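Local coordinates for malate dehydrogenase (Picrophilus torridus, PDB 4BGV), which probably catalyses the reversible NAD-dependent oxidation of malate to oxaloacetate, a step of the tricarboxylic acid cycle, at residues V17-A22 with W53-D58; G75-V80 with S244-R249; I146-S151 with I236-M241; D182-F187 with K212-G217; N270-G275 with E306-N311. One frame throughout, in Å; residues are numbered along the deposited sequence. Where two conformers were deposited one is given.

Contacts 1 and 2 lie in and beside the NAD-binding domain, with centres 15 Å apart. Contact 3 is near the middle of the subunit and touches both: Ile238 packs on Val17 and on Val80. Contacts 2 and 3 share helix 232-246, which meets strands 78-81 and 145-147 of the six-stranded parallel sheet and thereby ties the C-terminal domain to the nucleotide-binding one. Contacts 4 and 5 belong to the C-terminal domain, where Asp183 and Ser307 probably share a hydrogen bond. Along the chain contact 1 closes first, contact 4 is nested within contact 3 and contact 3 within contact 2, and contact 5 comes last, its centre 35 Å from that of contact 1 across the chain's centre.

Contact 1: residues V17-A22 with W53-D58; sequences VAQTLA and WGYDLD
Ala22 near the end of helix 12-23 and Tyr55 in the loop leading to strand 59-63 bring their CA atoms to 6.3 Å, the nearest CA pair between 17-22 and 53-58. This is the Rossmann-type NAD-binding domain, and the helix is the one that follows the glycine-rich turn Gly9-Gly14, which probably binds NAD, as in related enzymes. The phenol ring of Tyr55 lies against the helix: Ala22 CB sits over the centre of one face, 3.6 Å from the ring centroid and 6° off the normal, a CH-pi contact. On the same alanine, Leu57 CD1 rests 3.7 Å from Ala22 CA.

The polar end of the ring is gripped twice. Gln19, bent at chi2 (67°), crosses Tyr55 at about a right angle and donates from NE2 to Tyr55 OH at 3.0 Å in a nearly straight bond (174°), while the hydroxyl is also bonded to Ile46 O on helix 38-47. These two bonds fix the buried phenol at its tip as the alanine supports its face. The other end of the Gln19 amide works through water: a molecule 2.8 Å from Gln19 OE1, to which it probably donates, lies in the indole plane and accepts from Trp53 NE1 at 3.0 Å.

Contact 2: residues G75-V80 with S244-R249; sequences GSDVIV and SIVNDR
Val78 on strand 78-81 and the pair Ile245 and Val246 at the end of helix 232-246 make the apolar, closely packed half of this contact. Val78 CG2 lies 3.7 Å from Ile245 CG2 and 3.8 Å from Val246 CG2, fitting between two successive helix residues. With CG1 anti to the backbone N (chi1 173°), Val78 turns CG2 to the helix. Val121 of the neighbouring strand 119-122 touches both Val78 and Ile245 and extends the apolar patch, part of the seam between the parallel sheet and the C-terminal domain.

The wetter half belongs to Asp77, which is partly exposed and modelled in two conformers. In the one described, OD2 comes 3.5 Å from Val246 CA and 3.6 Å from Val246 CG2, without a direct hydrogen bond across. A water fills that role, donating to Asp77 OD2 at 2.6 Å and to Ile245 O at 2.9 Å. The other carboxylate oxygen forms a salt bridge with Lys119. Here the helix ends in a Schellman motif with Asp248 as its C-prime residue. A water with both protons spent on two acceptors would help a carboxylate sit beside a helix C-terminus, and the salt bridge to Lys119 probably offsets part of its charge.

Contact 3: residues I146-S151 with I236-M241; sequences IGLGGS and ISIAVM
Met241 and Leu148 interlock where helix 232-246 passes the end of strand 145-147 and the start of helix 150-165. Leu148 is a knob whose two methyls straddle the helix surface, CD2 on Ile238 CG1 at 3.8 Å and CD1 over the hollow between Ser237 CB and Met241 SD, 3.9 Å from the sulfur. Met241 returns the fit: its sulfur settles beside Leu148 and Ser151 CB, and the bend at chi3 (67°) puts CE beside Gly147 O and 3.7 Å from Ile146 CD1. The Ile146 and Met241 side chains slide past each other in opposite directions, whereas Leu148 crosses Met241 at about a right angle.

At the far end the contact turns polar. Ser151 OG donates to Ser237 O at 2.8 Å, tilted 25° from the carbonyl plane, and also lies 3.5 Å from Val240 CG2. An alanine here would probably leave Ser237 O without that donor and open a small gap beside Val240. Ser151 O accepts from His52 of the second subunit, and Ile238 reaches Val13 and Val123, which probably help to bind NAD. Apolar shape thus joins strand 145-147 to helix 232-246, while one buried hydroxyl bond ties helix 150-165 to it within the C-terminal domain.

Contact 4: residues D182-F187 with K212-G217; sequences DDMVPF and KRTRFG
Arg215 reaches from the end of helix 204-215 to the backbone of Met184 by hydrogen bonding. Its NH1 donates to Met184 O at 2.9 Å with an N-H...O angle of 153°, the acceptor tilted 18° from the guanidinium plane. The same nitrogen also bonds Gly181 O, just before strand 184-193, so one nitrogen holds two carbonyls at the turn into the strand. Met184 O accepts a second bond from a water 3.1 Å away. A leucine in place of Arg215 would probably leave both carbonyls without this shared donor.

The apolar contacts run alongside the same arginine. Met184 SD touches Thr214 CG2 at 3.6 Å, and CE, placed by the bend at chi3 (85°), lies 3.8 Å from the aliphatic Arg215 CG. Both segments belong to the C-terminal domain of the LDH/MDH fold, where strand 184-193 pairs antiparallel with strand 172-178. The linking loop carries His180, the proton acceptor by similarity, whose side chain is about 6 Å from that of Met184 at their nearest atoms. Thr214 also packs on Phe157 and Phe160 of helix 150-165.

Charge acts at longer range: Asp182 OD1 is 4.8 Å from Arg215 NE, opposite charges whose attraction is probably modest. That oxygen also approaches the aromatic carbon Phe216 CZ at 3.8 Å.

Contact 5: residues N270-G275 with E306-N311; sequences NNLFIG and ESVKKN
Val308 is the first residue of 306-311 to meet strand 272-281, and its side chain points toward it. Its two methyls divide the work. CG1, anti to the backbone N (chi1 175°), comes within 3.3 Å of the backbone oxygen Phe273 O, and CG2 packs 3.7 Å from Ile274 CD1, the Val308 and Ile274 side chains crossing at a slant. The same CG1 also faces Leu272 CD1, more loosely, at 4.4 Å. Val308 also touches Asp128 of helix 127-138, so this one valine joins three elements.

Lys309 follows, and only its inner part takes part. Leu272 CD1 lies 3.9 Å from Lys309 CA and 4.1 Å from Lys309 CG, the two side chains at about a right angle, while the rest of this exposed side chain runs on extended. This is the C-terminal domain of the dehydrogenase, where the long helix 295-321 packs on strand 272-281, the middle strand of an antiparallel sheet with 251-259 and 284-288. The axes of the short segments 272-275 and 306-311 pass at 9.1 Å with an angle of 146° between their directions, closer to antiparallel than perpendicular. Leu272 and Ile274, two apart, turn toward the helix; the Phe273 ring leads off instead to Ala131 and Tyr135 of helix 127-138.

Further along, Lys310 NZ donates to Asn311 OD1 at 3.1 Å, from above the carbonyl plane, and Asn311 packs on Leu97 and Arg93, a substrate-binding residue by similarity.

Contact 1: residues V17-A22 with W53-D58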
# COMPACT_ATOMS: atom_id res chain seq x y z
N VAL A 17 -12.49 -11.35 6.08
CA VAL A 17 -11.84 -10.59 7.14
C VAL A 17 -10.39 -11.04 7.25
O VAL A 17 -9.48 -10.21 7.30
CB VAL A 17 -12.55 -10.76 8.49
CG1 VAL A 17 -11.70 -10.17 9.62
CG2 VAL A 17 -13.92 -10.08 8.46
N ALA A 18 -10.17 -12.35 7.29
CA ALA A 18 -8.82 -12.89 7.43
C ALA A 18 -7.92 -12.46 6.27
O ALA A 18 -6.78 -12.01 6.47
CB ALA A 18 -8.85 -14.42 7.56
N GLN A 19 -8.44 -12.56 5.04
CA GLN A 19 -7.64 -12.18 3.88
C GLN A 19 -7.37 -10.67 3.90
O GLN A 19 -6.29 -10.22 3.50
CB GLN A 19 -8.32 -12.58 2.57
CG GLN A 19 -7.58 -12.13 1.30
CD GLN A 19 -6.23 -12.83 1.10
OE1 GLN A 19 -6.14 -13.84 0.39
NE2 GLN A 19 -5.18 -12.28 1.69
N THR A 20 -8.34 -9.90 4.36
CA THR A 20 -8.21 -8.45 4.45
C THR A 20 -7.15 -8.04 5.49
O THR A 20 -6.29 -7.17 5.22
CB THR A 20 -9.57 -7.80 4.79
OG1 THR A 20 -10.50 -8.12 3.76
CG2 THR A 20 -9.44 -6.28 4.88
N LEU A 21 -7.22 -8.64 6.67
CA LEU A 21 -6.22 -8.40 7.71
C LEU A 21 -4.82 -8.75 7.23
O LEU A 21 -3.86 -8.06 7.56
CB LEU A 21 -6.53 -9.21 8.97
CG LEU A 21 -7.84 -8.78 9.66
CD1 LEU A 21 -8.15 -9.71 10.82
CD2 LEU A 21 -7.75 -7.32 10.15
N ALA A 22 -4.71 -9.82 6.44
CA ALA A 22 -3.39 -10.23 5.93
C ALA A 22 -2.84 -9.20 4.95
O ALA A 22 -1.69 -8.77 5.06
CB ALA A 22 -3.46 -11.62 5.27
N TRP A 53 1.67 -11.30 -2.33
CA TRP A 53 1.15 -10.11 -1.65
C TRP A 53 2.25 -9.42 -0.83
O TRP A 53 2.28 -8.20 -0.71
CB TRP A 53 0.01 -10.47 -0.70
CG TRP A 53 -1.39 -10.56 -1.28
CD1 TRP A 53 -2.16 -11.69 -1.39
CD2 TRP A 53 -2.19 -9.48 -1.76
NE1 TRP A 53 -3.39 -11.37 -1.93
CE2 TRP A 53 -3.44 -10.02 -2.17
CE3 TRP A 53 -1.98 -8.10 -1.89
CZ2 TRP A 53 -4.46 -9.24 -2.69
CZ3 TRP A 53 -3.00 -7.32 -2.42
CH2 TRP A 53 -4.23 -7.89 -2.81
N GLY A 54 3.11 -10.22 -0.20
CA GLY A 54 4.16 -9.67 0.63
C GLY A 54 3.95 -9.72 2.14
O GLY A 54 4.81 -9.24 2.86
N TYR A 55 2.86 -10.30 2.62
CA TYR A 55 2.66 -10.36 4.08
C TYR A 55 3.41 -11.48 4.78
O TYR A 55 3.27 -12.65 4.43
CB TYR A 55 1.17 -10.38 4.47
CG TYR A 55 0.23 -11.27 3.67
CD1 TYR A 55 0.14 -12.64 3.93
CD2 TYR A 55 -0.62 -10.72 2.72
CE1 TYR A 55 -0.75 -13.45 3.22
CE2 TYR A 55 -1.50 -11.52 2.01
CZ TYR A 55 -1.57 -12.86 2.26
OH TYR A 55 -2.47 -13.60 1.53
N ASP A 56 4.25 -11.12 5.75
CA ASP A 56 5.00 -12.10 6.52
C ASP A 56 4.29 -12.33 7.84
O ASP A 56 4.63 -11.74 8.88
CB ASP A 56 6.44 -11.63 6.75
CG ASP A 56 7.31 -11.83 5.51
OD1 ASP A 56 7.11 -12.86 4.83
OD2 ASP A 56 8.18 -10.99 5.24
N LEU A 57 3.27 -13.18 7.79
CA LEU A 57 2.38 -13.45 8.92
C LEU A 57 2.16 -14.94 9.10
O LEU A 57 2.36 -15.73 8.18
CB LEU A 57 1.00 -12.81 8.68
CG LEU A 57 1.00 -11.30 8.44
CD1 LEU A 57 -0.35 -10.86 7.91
CD2 LEU A 57 1.36 -10.54 9.74
N ASP A 58 1.77 -15.31 10.31
CA ASP A 58 1.39 -16.67 10.62
C ASP A 58 -0.11 -16.68 10.44
O ASP A 58 -0.83 -15.87 11.05
CB ASP A 58 1.80 -16.96 12.06
CG ASP A 58 1.55 -18.39 12.47
OD1 ASP A 58 1.36 -19.24 11.58
OD2 ASP A 58 1.57 -18.65 13.69
O HOH W 1 -5.59 -13.32 -2.30

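Contact 2: residues G75-V80 with S244-R249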
# COMPACT_ATOMS: atom_id res chain seq x y z
N GLY A 75 -3.95 -15.30 23.90
CA GLY A 75 -3.10 -14.17 23.57
C GLY A 75 -3.57 -13.33 22.39
O GLY A 75 -2.82 -12.51 21.88
N SER A 76 -4.81 -13.54 21.95
CA SER A 76 -5.36 -12.74 20.86
C SER A 76 -5.61 -11.31 21.35
O SER A 76 -6.21 -11.12 22.40
CB SER A 76 -6.68 -13.34 20.34
OG SER A 76 -6.47 -14.59 19.68
N ASP A 77 -5.16 -10.32 20.60
CA ASP A 77 -5.46 -8.94 20.96
C ASP A 77 -6.92 -8.64 20.63
O ASP A 77 -7.60 -7.94 21.38
CB ASP A 77 -4.54 -7.97 20.21
CG ASP A 77 -4.68 -6.55 20.70
OD1 ASP A 77 -4.71 -6.33 21.93
OD2 ASP A 77 -4.77 -5.63 19.85
N VAL A 78 -7.39 -9.18 19.50
CA VAL A 78 -8.77 -9.00 19.05
C VAL A 78 -9.32 -10.34 18.61
O VAL A 78 -8.62 -11.13 17.98
CB VAL A 78 -8.87 -7.99 17.89
CG1 VAL A 78 -10.29 -7.93 17.32
CG2 VAL A 78 -8.42 -6.60 18.37
N ILE A 79 -10.58 -10.60 18.97
CA ILE A 79 -11.32 -11.73 18.43
C ILE A 79 -12.52 -11.19 17.65
O ILE A 79 -13.28 -10.36 18.16
CB ILE A 79 -11.85 -12.62 19.56
CG1 ILE A 79 -10.67 -13.16 20.37
CG2 ILE A 79 -12.72 -13.77 19.02
CD1 ILE A 79 -11.08 -13.96 21.61
N VAL A 80 -12.67 -11.64 16.41
CA VAL A 80 -13.76 -11.22 15.55
C VAL A 80 -14.78 -12.36 15.51
O VAL A 80 -14.46 -13.48 15.11
CB VAL A 80 -13.25 -10.97 14.11
CG1 VAL A 80 -14.38 -10.46 13.23
CG2 VAL A 80 -12.09 -9.97 14.12
N SER A 244 -7.95 -0.54 14.00
CA SER A 244 -7.93 0.63 14.88
C SER A 244 -7.63 0.20 16.32
O SER A 244 -6.99 0.94 17.07
CB SER A 244 -9.25 1.42 14.82
OG SER A 244 -9.10 2.69 15.47
N ILE A 245 -8.10 -0.97 16.71
CA ILE A 245 -7.74 -1.50 18.04
C ILE A 245 -6.28 -1.94 18.09
O ILE A 245 -5.49 -1.48 18.94
CB ILE A 245 -8.63 -2.71 18.43
CG1 ILE A 245 -10.10 -2.30 18.44
CG2 ILE A 245 -8.22 -3.24 19.82
CD1 ILE A 245 -11.05 -3.46 18.70
N VAL A 246 -5.92 -2.84 17.18
CA VAL A 246 -4.58 -3.43 17.15
C VAL A 246 -3.49 -2.38 17.04
O VAL A 246 -2.47 -2.42 17.74
CB VAL A 246 -4.45 -4.46 15.99
CG1 VAL A 246 -3.01 -4.90 15.80
CG2 VAL A 246 -5.36 -5.66 16.26
N ASN A 247 -3.71 -1.41 16.16
CA ASN A 247 -2.71 -0.39 15.92
C ASN A 247 -3.06 0.94 16.59
O ASN A 247 -2.44 1.97 16.29
CB ASN A 247 -2.50 -0.23 14.42
CG ASN A 247 -1.86 -1.45 13.81
OD1 ASN A 247 -1.03 -2.10 14.46
ND2 ASN A 247 -2.23 -1.79 12.58
N ASP A 248 -4.06 0.91 17.47
CA ASP A 248 -4.42 2.06 18.32
C ASP A 248 -4.60 3.35 17.48
O ASP A 248 -4.06 4.41 17.82
CB ASP A 248 -3.34 2.23 19.39
CG ASP A 248 -3.76 3.17 20.51
OD1 ASP A 248 -4.96 3.22 20.85
OD2 ASP A 248 -2.86 3.84 21.07
N ARG A 249 -5.36 3.25 16.39
CA ARG A 249 -5.47 4.33 15.42
C ARG A 249 -6.35 5.50 15.90
O ARG A 249 -6.24 6.63 15.39
CB ARG A 249 -6.02 3.81 14.08
CG ARG A 249 -5.07 2.90 13.29
CD ARG A 249 -5.54 2.71 11.85
NE ARG A 249 -5.57 3.97 11.11
CZ ARG A 249 -6.02 4.10 9.86
NH1 ARG A 249 -6.49 3.04 9.20
NH2 ARG A 249 -6.01 5.29 9.26
O HOH W 2 -4.54 -3.26 20.96

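Contact 3: residues I146-S151 with I236-M241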
# COMPACT_ATOMS: atom_id res chain seq x y z
N ILE A 146 -17.15 -4.28 20.81
CA ILE A 146 -17.86 -3.41 19.86
C ILE A 146 -18.52 -4.23 18.75
O ILE A 146 -18.04 -5.29 18.39
CB ILE A 146 -16.93 -2.33 19.25
CG1 ILE A 146 -15.77 -2.96 18.48
CG2 ILE A 146 -16.37 -1.42 20.35
CD1 ILE A 146 -14.81 -1.90 17.86
N GLY A 147 -19.64 -3.72 18.21
CA GLY A 147 -20.37 -4.41 17.17
C GLY A 147 -20.32 -3.71 15.82
O GLY A 147 -20.38 -2.48 15.75
N LEU A 148 -20.19 -4.48 14.75
CA LEU A 148 -20.22 -3.93 13.39
C LEU A 148 -21.59 -3.33 13.11
O LEU A 148 -22.60 -3.99 13.31
CB LEU A 148 -19.93 -5.01 12.35
CG LEU A 148 -20.17 -4.55 10.91
CD1 LEU A 148 -19.13 -3.51 10.47
CD2 LEU A 148 -20.24 -5.75 9.94
N GLY A 149 -21.62 -2.10 12.63
CA GLY A 149 -22.88 -1.52 12.21
C GLY A 149 -22.58 -0.39 11.26
O GLY A 149 -22.58 -0.57 10.04
N GLY A 150 -22.30 0.78 11.84
CA GLY A 150 -22.08 1.99 11.07
C GLY A 150 -20.93 1.93 10.07
O GLY A 150 -20.96 2.63 9.07
N SER A 151 -19.91 1.12 10.34
CA SER A 151 -18.78 1.06 9.42
C SER A 151 -19.27 0.60 8.05
O SER A 151 -18.82 1.10 7.01
CB SER A 151 -17.68 0.11 9.93
OG SER A 151 -16.55 0.17 9.07
N ILE A 236 -13.97 -5.45 4.69
CA ILE A 236 -13.13 -4.28 4.92
C ILE A 236 -13.72 -3.37 6.02
O ILE A 236 -12.98 -2.78 6.79
CB ILE A 236 -12.78 -3.50 3.60
CG1 ILE A 236 -11.83 -2.33 3.88
CG2 ILE A 236 -14.05 -3.04 2.85
CD1 ILE A 236 -10.47 -2.74 4.40
N SER A 237 -15.04 -3.31 6.12
CA SER A 237 -15.68 -2.50 7.18
C SER A 237 -15.31 -3.02 8.57
O SER A 237 -15.10 -2.24 9.51
CB SER A 237 -17.21 -2.50 7.01
OG SER A 237 -17.57 -1.93 5.77
N ILE A 238 -15.19 -4.33 8.68
CA ILE A 238 -14.79 -4.98 9.92
C ILE A 238 -13.30 -4.77 10.17
O ILE A 238 -12.88 -4.43 11.29
CB ILE A 238 -15.09 -6.48 9.85
CG1 ILE A 238 -16.61 -6.71 9.78
CG2 ILE A 238 -14.45 -7.23 11.02
CD1 ILE A 238 -16.96 -8.09 9.20
N ALA A 239 -12.49 -4.98 9.13
CA ALA A 239 -11.04 -4.83 9.27
C ALA A 239 -10.62 -3.42 9.72
O ALA A 239 -9.69 -3.28 10.51
CB ALA A 239 -10.32 -5.22 7.98
N VAL A 240 -11.30 -2.38 9.24
CA VAL A 240 -10.90 -1.03 9.69
C VAL A 240 -11.15 -0.86 11.19
O VAL A 240 -10.41 -0.15 11.86
CB VAL A 240 -11.54 0.12 8.86
CG1 VAL A 240 -11.07 0.05 7.40
CG2 VAL A 240 -13.06 0.10 8.96
N MET A 241 -12.18 -1.52 11.72
CA MET A 241 -12.42 -1.51 13.16
C MET A 241 -11.33 -2.29 13.90
O MET A 241 -10.79 -1.82 14.90
CB MET A 241 -13.78 -2.14 13.50
CG MET A 241 -14.97 -1.29 13.06
SD MET A 241 -16.53 -2.22 13.03
CE MET A 241 -16.80 -2.57 14.78

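Contact 4: residues D182-F187 with K212-G217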
# COMPACT_ATOMS: atom_id res chain seq x y z
N ASP A 182 -34.61 -0.17 9.13
CA ASP A 182 -35.39 0.92 9.69
C ASP A 182 -34.80 1.40 11.01
O ASP A 182 -35.21 2.44 11.53
CB ASP A 182 -36.86 0.52 9.86
CG ASP A 182 -37.53 0.21 8.52
OD1 ASP A 182 -37.35 1.00 7.56
OD2 ASP A 182 -38.22 -0.83 8.44
N ASP A 183 -33.86 0.65 11.57
CA ASP A 183 -33.20 1.08 12.81
C ASP A 183 -32.03 2.04 12.57
O ASP A 183 -31.45 2.57 13.53
CB ASP A 183 -32.72 -0.12 13.63
CG ASP A 183 -33.86 -0.86 14.32
OD1 ASP A 183 -34.94 -0.26 14.49
OD2 ASP A 183 -33.66 -2.04 14.69
N MET A 184 -31.66 2.23 11.30
CA MET A 184 -30.56 3.12 10.95
C MET A 184 -31.04 4.56 11.08
O MET A 184 -32.19 4.86 10.76
CB MET A 184 -30.12 2.89 9.50
CG MET A 184 -28.82 3.58 9.09
SD MET A 184 -28.53 3.34 7.31
CE MET A 184 -29.50 4.68 6.61
N VAL A 185 -30.16 5.44 11.55
CA VAL A 185 -30.52 6.85 11.70
C VAL A 185 -29.44 7.70 11.04
O VAL A 185 -28.37 7.92 11.60
CB VAL A 185 -30.65 7.27 13.17
CG1 VAL A 185 -31.07 8.75 13.27
CG2 VAL A 185 -31.66 6.38 13.90
N PRO A 186 -29.73 8.19 9.82
CA PRO A 186 -28.75 9.07 9.17
C PRO A 186 -28.85 10.47 9.74
O PRO A 186 -29.94 10.88 10.15
CB PRO A 186 -29.23 9.08 7.72
CG PRO A 186 -30.73 8.92 7.83
CD PRO A 186 -30.97 8.04 9.04
N PHE A 187 -27.72 11.19 9.81
CA PHE A 187 -27.74 12.64 10.02
C PHE A 187 -27.33 13.23 8.68
O PHE A 187 -26.13 13.27 8.34
CB PHE A 187 -26.75 13.11 11.09
CG PHE A 187 -27.17 12.84 12.52
CD1 PHE A 187 -27.76 11.63 12.88
CD2 PHE A 187 -26.91 13.77 13.52
CE1 PHE A 187 -28.12 11.38 14.21
CE2 PHE A 187 -27.25 13.52 14.84
CZ PHE A 187 -27.86 12.32 15.19
N LYS A 212 -32.67 5.38 1.62
CA LYS A 212 -33.42 4.13 1.59
C LYS A 212 -32.58 2.96 1.04
O LYS A 212 -32.62 1.86 1.60
CB LYS A 212 -34.72 4.31 0.80
CG LYS A 212 -35.67 3.13 0.88
CD LYS A 212 -37.01 3.44 0.22
CE LYS A 212 -37.92 4.21 1.16
NZ LYS A 212 -39.33 4.18 0.67
N ARG A 213 -31.83 3.20 -0.03
CA ARG A 213 -30.94 2.15 -0.55
C ARG A 213 -29.94 1.71 0.49
O ARG A 213 -29.61 0.53 0.57
CB ARG A 213 -30.19 2.60 -1.81
CG ARG A 213 -29.42 1.49 -2.52
CD ARG A 213 -28.73 2.03 -3.77
NE ARG A 213 -27.96 0.99 -4.45
CZ ARG A 213 -27.15 1.21 -5.48
NH1 ARG A 213 -26.98 2.46 -5.95
NH2 ARG A 213 -26.49 0.19 -6.02
N THR A 214 -29.47 2.66 1.31
CA THR A 214 -28.49 2.34 2.34
C THR A 214 -29.15 1.47 3.40
O THR A 214 -28.56 0.49 3.86
CB THR A 214 -27.92 3.62 2.97
OG1 THR A 214 -27.27 4.37 1.95
CG2 THR A 214 -26.91 3.28 4.08
N ARG A 215 -30.39 1.81 3.76
CA ARG A 215 -31.12 1.02 4.75
C ARG A 215 -31.24 -0.43 4.34
O ARG A 215 -31.15 -1.33 5.18
CB ARG A 215 -32.55 1.53 4.91
CG ARG A 215 -32.69 2.80 5.66
CD ARG A 215 -34.17 3.10 5.87
NE ARG A 215 -34.34 4.47 6.30
CZ ARG A 215 -34.07 4.88 7.54
NH1 ARG A 215 -33.61 4.02 8.43
NH2 ARG A 215 -34.26 6.15 7.87
N PHE A 216 -31.46 -0.65 3.05
CA PHE A 216 -31.72 -2.00 2.58
C PHE A 216 -30.57 -2.51 1.73
O PHE A 216 -30.74 -3.41 0.92
CB PHE A 216 -33.05 -2.03 1.83
CG PHE A 216 -34.17 -1.44 2.62
CD1 PHE A 216 -34.45 -1.92 3.89
CD2 PHE A 216 -34.91 -0.37 2.13
CE1 PHE A 216 -35.46 -1.36 4.65
CE2 PHE A 216 -35.92 0.18 2.88
CZ PHE A 216 -36.20 -0.31 4.15
N GLY A 217 -29.39 -1.91 1.93
CA GLY A 217 -28.19 -2.26 1.19
C GLY A 217 -27.80 -3.72 1.28
O GLY A 217 -27.33 -4.32 0.31
O HOH W 3 -34.38 7.01 10.19

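Contact 5: residues N270-G275 with E306-N311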
# COMPACT_ATOMS: atom_id res chain seq x y z
N ASN A 270 -29.97 2.45 28.76
CA ASN A 270 -28.98 2.19 29.79
C ASN A 270 -28.61 0.71 29.87
O ASN A 270 -29.48 -0.16 29.87
CB ASN A 270 -29.48 2.70 31.15
CG ASN A 270 -28.41 2.61 32.22
OD1 ASN A 270 -27.36 3.25 32.12
ND2 ASN A 270 -28.68 1.83 33.26
N ASN A 271 -27.31 0.46 29.95
CA ASN A 271 -26.76 -0.88 30.05
C ASN A 271 -27.14 -1.79 28.89
O ASN A 271 -27.43 -2.96 29.09
CB ASN A 271 -27.15 -1.53 31.36
CG ASN A 271 -26.86 -0.65 32.54
OD1 ASN A 271 -27.71 -0.45 33.41
ND2 ASN A 271 -25.67 -0.08 32.56
N LEU A 272 -27.17 -1.21 27.69
CA LEU A 272 -27.41 -1.94 26.44
C LEU A 272 -26.38 -1.49 25.42
O LEU A 272 -25.74 -0.45 25.60
CB LEU A 272 -28.81 -1.62 25.90
CG LEU A 272 -29.99 -2.06 26.75
CD1 LEU A 272 -31.29 -1.83 26.01
CD2 LEU A 272 -29.82 -3.52 27.11
N PHE A 273 -26.21 -2.28 24.36
CA PHE A 273 -25.37 -1.88 23.21
C PHE A 273 -26.23 -1.25 22.11
O PHE A 273 -27.29 -1.77 21.77
CB PHE A 273 -24.65 -3.09 22.62
CG PHE A 273 -23.48 -3.57 23.43
CD1 PHE A 273 -23.68 -4.27 24.61
CD2 PHE A 273 -22.17 -3.37 22.98
CE1 PHE A 273 -22.59 -4.75 25.36
CE2 PHE A 273 -21.09 -3.85 23.71
CZ PHE A 273 -21.30 -4.53 24.90
N ILE A 274 -25.78 -0.13 21.54
CA ILE A 274 -26.45 0.46 20.40
C ILE A 274 -25.43 1.26 19.57
O ILE A 274 -24.40 1.67 20.10
CB ILE A 274 -27.67 1.34 20.85
CG1 ILE A 274 -28.62 1.63 19.68
CG2 ILE A 274 -27.20 2.61 21.56
CD1 ILE A 274 -30.03 2.08 20.14
N GLY A 275 -25.71 1.48 18.29
CA GLY A 275 -24.77 2.14 17.40
C GLY A 275 -24.60 3.64 17.63
O GLY A 275 -25.52 4.42 17.41
N GLU A 306 -36.29 1.62 20.91
CA GLU A 306 -37.33 0.66 21.28
C GLU A 306 -37.03 -0.74 20.72
O GLU A 306 -37.21 -1.75 21.41
CB GLU A 306 -38.71 1.16 20.84
CG GLU A 306 -39.58 0.13 20.12
CD GLU A 306 -40.07 0.64 18.77
OE1 GLU A 306 -41.13 1.31 18.74
OE2 GLU A 306 -39.40 0.37 17.74
N SER A 307 -36.54 -0.79 19.49
CA SER A 307 -36.19 -2.05 18.85
C SER A 307 -35.07 -2.77 19.61
O SER A 307 -35.15 -3.97 19.88
CB SER A 307 -35.76 -1.79 17.40
OG SER A 307 -35.15 -2.93 16.84
N VAL A 308 -34.02 -2.02 19.96
CA VAL A 308 -32.91 -2.56 20.73
C VAL A 308 -33.34 -3.00 22.13
O VAL A 308 -32.97 -4.08 22.60
CB VAL A 308 -31.74 -1.56 20.81
CG1 VAL A 308 -30.62 -2.08 21.71
CG2 VAL A 308 -31.21 -1.30 19.40
N LYS A 309 -34.16 -2.18 22.79
CA LYS A 309 -34.66 -2.53 24.11
C LYS A 309 -35.44 -3.85 24.07
O LYS A 309 -35.31 -4.69 24.96
CB LYS A 309 -35.59 -1.44 24.65
CG LYS A 309 -34.91 -0.18 25.19
CD LYS A 309 -35.99 0.69 25.84
CE LYS A 309 -35.44 1.94 26.48
NZ LYS A 309 -36.57 2.71 27.09
N LYS A 310 -36.26 -4.00 23.03
CA LYS A 310 -37.11 -5.18 22.89
C LYS A 310 -36.28 -6.44 22.65
O LYS A 310 -36.50 -7.47 23.29
CB LYS A 310 -38.09 -4.96 21.73
CG LYS A 310 -39.12 -6.06 21.56
CD LYS A 310 -38.80 -6.96 20.38
CE LYS A 310 -38.82 -6.19 19.08
NZ LYS A 310 -38.38 -7.04 17.94
N ASN A 311 -35.33 -6.35 21.73
CA ASN A 311 -34.48 -7.49 21.42
C ASN A 311 -33.49 -7.82 22.54
O ASN A 311 -33.12 -8.98 22.73
CB ASN A 311 -33.74 -7.27 20.10
CG ASN A 311 -34.65 -7.40 18.89
OD1 ASN A 311 -35.66 -8.10 18.94
ND2 ASN A 311 -34.27 -6.76 17.79